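Side-chain contacts in possible thiamine biosynthesis enzyme (Candida albicans, PDB 2X7Q), which is of unknown function but has the generic periplasmic binding protein fold and probably binds a small solute, perhaps linked to thiamine biosynthesis: residues A[239-244]-A[253-258]; A[231-236]-A[260-265]. The protein carries 1 engineered substitution. All coordinates share one frame; numbering follows the deposited sequence. Where two conformers were deposited one is given.

Contact 1. Residues A[239-244]-A[253-258]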
# COMPACT_ATOMS: atom_id res chain seq x y z
N GLU A 239 -8.97 20.99 -4.49
CA GLU A 239 -9.99 20.08 -5.01
C GLU A 239 -9.80 18.69 -4.43
O GLU A 239 -10.76 17.97 -4.17
CB GLU A 239 -9.92 20.03 -6.53
CG GLU A 239 -10.09 21.37 -7.21
CD GLU A 239 -9.97 21.29 -8.72
OE1 GLU A 239 -9.88 20.17 -9.25
OE2 GLU A 239 -9.96 22.36 -9.37
N ALA A 240 -8.54 18.31 -4.23
CA ALA A 240 -8.20 17.02 -3.66
C ALA A 240 -8.80 16.88 -2.26
O ALA A 240 -9.37 15.84 -1.93
CB ALA A 240 -6.69 16.85 -3.61
N ILE A 241 -8.66 17.92 -1.46
CA ILE A 241 -9.20 17.92 -0.10
C ILE A 241 -10.72 17.75 -0.12
O ILE A 241 -11.27 17.01 0.69
CB ILE A 241 -8.83 19.20 0.66
CG1 ILE A 241 -7.32 19.31 0.84
CG2 ILE A 241 -9.52 19.23 2.01
CD1 ILE A 241 -6.88 20.55 1.59
N GLU A 242 -11.38 18.44 -1.04
CA GLU A 242 -12.83 18.35 -1.17
C GLU A 242 -13.26 16.96 -1.61
O GLU A 242 -14.19 16.38 -1.05
CB GLU A 242 -13.35 19.40 -2.17
CG GLU A 242 -14.86 19.42 -2.31
CD GLU A 242 -15.34 20.40 -3.37
OE1 GLU A 242 -14.57 20.69 -4.31
OE2 GLU A 242 -16.49 20.88 -3.26
N TYR A 243 -12.57 16.42 -2.61
CA TYR A 243 -12.88 15.09 -3.13
C TYR A 243 -12.74 14.01 -2.06
O TYR A 243 -13.63 13.18 -1.89
CB TYR A 243 -11.97 14.75 -4.31
CG TYR A 243 -11.97 13.28 -4.69
CD1 TYR A 243 -13.02 12.72 -5.40
CD2 TYR A 243 -10.91 12.45 -4.33
CE1 TYR A 243 -13.02 11.38 -5.74
CE2 TYR A 243 -10.90 11.11 -4.66
CZ TYR A 243 -11.96 10.58 -5.37
OH TYR A 243 -11.96 9.25 -5.71
N ILE A 244 -11.62 14.03 -1.35
CA ILE A 244 -11.34 13.02 -0.34
C ILE A 244 -12.35 13.06 0.80
O ILE A 244 -12.83 12.02 1.24
CB ILE A 244 -9.92 13.20 0.25
CG1 ILE A 244 -8.86 13.04 -0.83
CG2 ILE A 244 -9.69 12.21 1.38
CD1 ILE A 244 -7.45 13.26 -0.34
N GLU A 253 -10.44 18.56 7.46
CA GLU A 253 -9.25 18.93 8.22
C GLU A 253 -8.20 17.82 8.21
O GLU A 253 -7.02 18.09 7.96
CB GLU A 253 -9.62 19.29 9.67
CG GLU A 253 -10.35 20.61 9.82
CD GLU A 253 -11.85 20.44 9.96
OE1 GLU A 253 -12.30 19.33 10.34
OE2 GLU A 253 -12.59 21.41 9.68
N ASP A 254 -8.63 16.59 8.46
CA ASP A 254 -7.71 15.46 8.46
C ASP A 254 -7.16 15.19 7.07
O ASP A 254 -6.01 14.80 6.91
CB ASP A 254 -8.39 14.20 9.02
CG ASP A 254 -8.66 14.30 10.51
OD1 ASP A 254 -8.22 15.28 11.13
OD2 ASP A 254 -9.32 13.39 11.05
N ALA A 255 -8.00 15.40 6.05
CA ALA A 255 -7.58 15.25 4.67
C ALA A 255 -6.50 16.28 4.35
O ALA A 255 -5.53 15.99 3.65
CB ALA A 255 -8.76 15.41 3.73
N LYS A 256 -6.68 17.50 4.86
CA LYS A 256 -5.72 18.57 4.65
C LYS A 256 -4.37 18.24 5.29
O LYS A 256 -3.32 18.43 4.67
CB LYS A 256 -6.25 19.89 5.21
CG LYS A 256 -5.29 21.06 5.05
CD LYS A 256 -5.88 22.34 5.64
CE LYS A 256 -4.91 23.50 5.49
NZ LYS A 256 -5.47 24.76 6.05
N GLU A 257 -4.40 17.76 6.52
CA GLU A 257 -3.18 17.39 7.23
C GLU A 257 -2.40 16.34 6.45
O GLU A 257 -1.17 16.39 6.39
CB GLU A 257 -3.51 16.88 8.63
CG GLU A 257 -2.28 16.54 9.47
CD GLU A 257 -2.65 16.00 10.84
OE1 GLU A 257 -3.83 16.09 11.22
OE2 GLU A 257 -1.74 15.49 11.54
N TRP A 258 -3.12 15.39 5.85
CA TRP A 258 -2.49 14.32 5.08
C TRP A 258 -1.76 14.83 3.85
O TRP A 258 -0.68 14.35 3.52
CB TRP A 258 -3.54 13.28 4.69
CG TRP A 258 -3.05 12.30 3.66
CD1 TRP A 258 -2.28 11.19 3.89
CD2 TRP A 258 -3.29 12.33 2.25
NE1 TRP A 258 -2.03 10.54 2.71
CE2 TRP A 258 -2.65 11.22 1.69
CE3 TRP A 258 -4.00 13.20 1.41
CZ2 TRP A 258 -2.68 10.95 0.32
CZ3 TRP A 258 -4.03 12.94 0.06
CH2 TRP A 258 -3.38 11.82 -0.47

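Contact 2. Residues A[231-236]-A[260-265]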
# COMPACT_ATOMS: atom_id res chain seq x y z
N GLN A 231 0.47 15.30 -11.24
CA GLN A 231 0.77 16.71 -11.41
C GLN A 231 -0.47 17.57 -11.14
O GLN A 231 -0.39 18.60 -10.48
CB GLN A 231 1.32 16.99 -12.81
CG GLN A 231 1.67 18.46 -13.06
CD GLN A 231 2.21 18.71 -14.45
OE1 GLN A 231 2.32 17.79 -15.26
NE2 GLN A 231 2.54 19.96 -14.73
N TYR A 232 -1.62 17.13 -11.66
CA TYR A 232 -2.87 17.84 -11.43
C TYR A 232 -3.15 17.93 -9.94
O TYR A 232 -3.46 18.99 -9.41
CB TYR A 232 -4.03 17.16 -12.15
CG TYR A 232 -5.32 17.94 -12.10
CD1 TYR A 232 -6.19 17.81 -11.02
CD2 TYR A 232 -5.67 18.82 -13.11
CE1 TYR A 232 -7.38 18.52 -10.96
CE2 TYR A 232 -6.85 19.54 -13.07
CZ TYR A 232 -7.70 19.39 -11.99
OH TYR A 232 -8.87 20.10 -11.94
N TYR A 233 -3.05 16.79 -9.25
CA TYR A 233 -3.24 16.74 -7.81
C TYR A 233 -2.35 17.76 -7.12
O TYR A 233 -2.80 18.53 -6.28
CB TYR A 233 -2.95 15.34 -7.28
CG TYR A 233 -2.75 15.28 -5.78
CD1 TYR A 233 -3.84 15.14 -4.92
CD2 TYR A 233 -1.48 15.38 -5.22
CE1 TYR A 233 -3.66 15.10 -3.55
CE2 TYR A 233 -1.30 15.34 -3.86
CZ TYR A 233 -2.39 15.20 -3.03
OH TYR A 233 -2.21 15.15 -1.67
N ASN A 234 -1.06 17.75 -7.47
CA ASN A 234 -0.10 18.67 -6.88
C ASN A 234 -0.47 20.13 -7.07
O ASN A 234 -0.16 20.97 -6.23
CB ASN A 234 1.30 18.41 -7.46
CG ASN A 234 1.96 17.18 -6.87
OD1 ASN A 234 1.51 16.64 -5.87
ND2 ASN A 234 3.05 16.74 -7.49
N GLU A 235 -1.14 20.43 -8.18
CA GLU A 235 -1.50 21.81 -8.51
C GLU A 235 -2.92 22.16 -8.07
O GLU A 235 -3.36 23.30 -8.21
CB GLU A 235 -1.35 22.05 -10.02
CG GLU A 235 0.06 21.80 -10.55
CD GLU A 235 0.16 21.94 -12.05
OE1 GLU A 235 -0.90 22.12 -12.70
OE2 GLU A 235 1.28 21.88 -12.58
N HIS A 236 -3.63 21.17 -7.54
CA HIS A 236 -5.02 21.36 -7.13
C HIS A 236 -5.33 20.62 -5.84
O HIS A 236 -6.30 19.86 -5.77
CB HIS A 236 -5.97 20.91 -8.24
CG HIS A 236 -5.69 21.53 -9.57
ND1 HIS A 236 -6.27 22.71 -9.98
CD2 HIS A 236 -4.89 21.14 -10.59
CE1 HIS A 236 -5.84 23.02 -11.19
NE2 HIS A 236 -5.00 22.08 -11.58
N LYS A 260 -0.09 17.29 3.45
CA LYS A 260 1.18 17.92 3.80
C LYS A 260 2.23 16.89 4.24
O LYS A 260 3.31 17.26 4.70
CB LYS A 260 0.97 18.96 4.91
CG LYS A 260 0.14 20.17 4.48
CD LYS A 260 0.31 21.34 5.45
CE LYS A 260 -0.34 21.06 6.80
NZ LYS A 260 -1.82 21.09 6.74
N THR A 261 1.91 15.61 4.08
CA THR A 261 2.83 14.54 4.44
C THR A 261 3.12 13.64 3.24
O THR A 261 4.15 12.96 3.21
CB THR A 261 2.28 13.67 5.59
OG1 THR A 261 1.12 12.96 5.14
CG2 THR A 261 1.92 14.54 6.78
N VAL A 262 2.21 13.63 2.27
CA VAL A 262 2.33 12.74 1.12
C VAL A 262 3.08 13.36 -0.04
O VAL A 262 2.94 14.55 -0.32
CB VAL A 262 0.95 12.26 0.63
CG1 VAL A 262 0.09 13.44 0.23
CG2 VAL A 262 1.09 11.27 -0.51
N GLU A 263 3.90 12.55 -0.71
CA GLU A 263 4.57 12.96 -1.94
C GLU A 263 4.46 11.87 -3.00
O GLU A 263 5.21 10.90 -2.97
CB GLU A 263 6.04 13.30 -1.68
CG GLU A 263 6.78 13.74 -2.94
CD GLU A 263 8.28 13.85 -2.74
OE1 GLU A 263 8.81 13.18 -1.83
OE2 GLU A 263 8.93 14.58 -3.51
N PHE A 264 3.53 12.04 -3.93
CA PHE A 264 3.40 11.11 -5.04
C PHE A 264 4.61 11.23 -5.96
O PHE A 264 5.24 12.28 -6.04
CB PHE A 264 2.10 11.37 -5.81
CG PHE A 264 0.86 11.11 -5.00
CD1 PHE A 264 0.20 12.14 -4.36
CD2 PHE A 264 0.36 9.82 -4.89
CE1 PHE A 264 -0.95 11.90 -3.62
CE2 PHE A 264 -0.79 9.57 -4.15
CZ PHE A 264 -1.44 10.61 -3.52
N ASN A 265 4.93 10.14 -6.66
CA ASN A 265 6.06 10.13 -7.57
C ASN A 265 5.77 10.91 -8.85
O ASN A 265 5.24 10.36 -9.81
CB ASN A 265 6.47 8.70 -7.91
CG ASN A 265 7.72 8.63 -8.77
OD1 ASN A 265 8.43 9.62 -8.93
ND2 ASN A 265 8.00 7.45 -9.31
O HOH W 1 4.84 15.02 -5.99
O HOH W 2 2.72 14.93 -4.02

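Contact 1. Residues A[239-244]-A[253-258]
Ile244 drives its CD1 methyl against the six-membered ring of Trp258, reaching CZ3 at 3.5 Å and CE3 slightly farther off, the isoleucine side chain and the indole crossing at about a right angle. The other branch of the same residue, CG2, lies 4.1 Å from Ala255 CB, so one isoleucine spans two positions about one turn apart on the facing helix. With chi1 at -62°, CG1 lies anti to the carbonyl carbon and sends CD1 to the indole, while CG2, anti to the backbone N, faces the alanine. Where Ile241 and Ala255 face each other the backbones come nearest, their CA atoms 5.7 Å apart, and the small alanine lets the helices pass with axes 8.9 Å apart at 133° between their N-to-C directions. This inner side is the tight part. Thr28 and His25 also touch Ile244, His25 stacks on the Trp258 ring, and Tyr233 of helix 216-235 packs against Ala240.

The outer side is looser. There Ile241, partly exposed, stretches its fully extended CG1 branch across the base of Lys256, CD1 approaching Lys256 CB at 3.7 Å. Beyond CG the lysine chain runs on straight, carrying its ammonium group away from helix 239-244 and leaving the base of the residue, CA, CB and CG, in the contact.

No hydrogen bond or salt bridge links the two segments; buried Asp254, which takes no part, pairs with Lys182. Helices 237-247 and 252-259, consecutive in the chain, form a splayed helical hairpin. Across these segments they meet through largely apolar contacts, which implies that shape and burial, together with the short connection, probably set how they fit together.

Contact 2. Residues A[231-236]-A[260-265]
Tyr233 lays one face of its ring under the edge of Phe264 in a T-shaped (edge-to-face) stack, with centroids 4.9 Å apart and planes at 80°. Phe264 CE1 comes down toward the rim of the phenol rather than its centre, 3.5 Å from Tyr233 CE2. With CG anti to the backbone N (chi1 164°), the tyrosine extends from its helix toward the 260-265 segment, and its hydroxyl continues past the phenylalanine to Val262, where OH lies 3.4 Å from CG1. Val262 also sets its other methyl, CG2, over a face of the Phe264 ring.

Beside this mainly aromatic packing two waters bridge the segments. One accepts from Asn234 ND2 and donates to Phe264 O; the second donates to Asn234 OD1 (2.8 Å) and accepts from Phe264 N (3.0 Å). The side-chain amide thus reads both backbone polar groups of Phe264 through water, although no direct hydrogen bond crosses the contact.

The contact packs the loop after helix 252-259 onto the C-terminal part of helix 216-235. Pro29 of helix 28-35 touches Phe264, and backbone hydrogen bonds pair Asn265 with Tyr94 and Glu263 with Lys96, tying 260-265 to strand 88-95 and the loop after it.

In the fold
From the N terminus, the chain completes the strands of both sheets before helix 216-235 delivers the first half of contact 2. Helix 237-247 follows directly, then helix 252-259, and contact 1 closes the short loop between these two. The chain then enters the 260-265 segment, which returns to helix 216-235 and closes the larger loop of contact 2, so contact 1 is nested inside it. Their centres lie about 11 Å apart, and they touch: Trp258 packs on Tyr233 and Phe264, while Tyr232 probably hydrogen-bonds Glu239. Together they tie the splayed helical hairpin to helix 216-235 and, through 260-265, to edge strand 88-95.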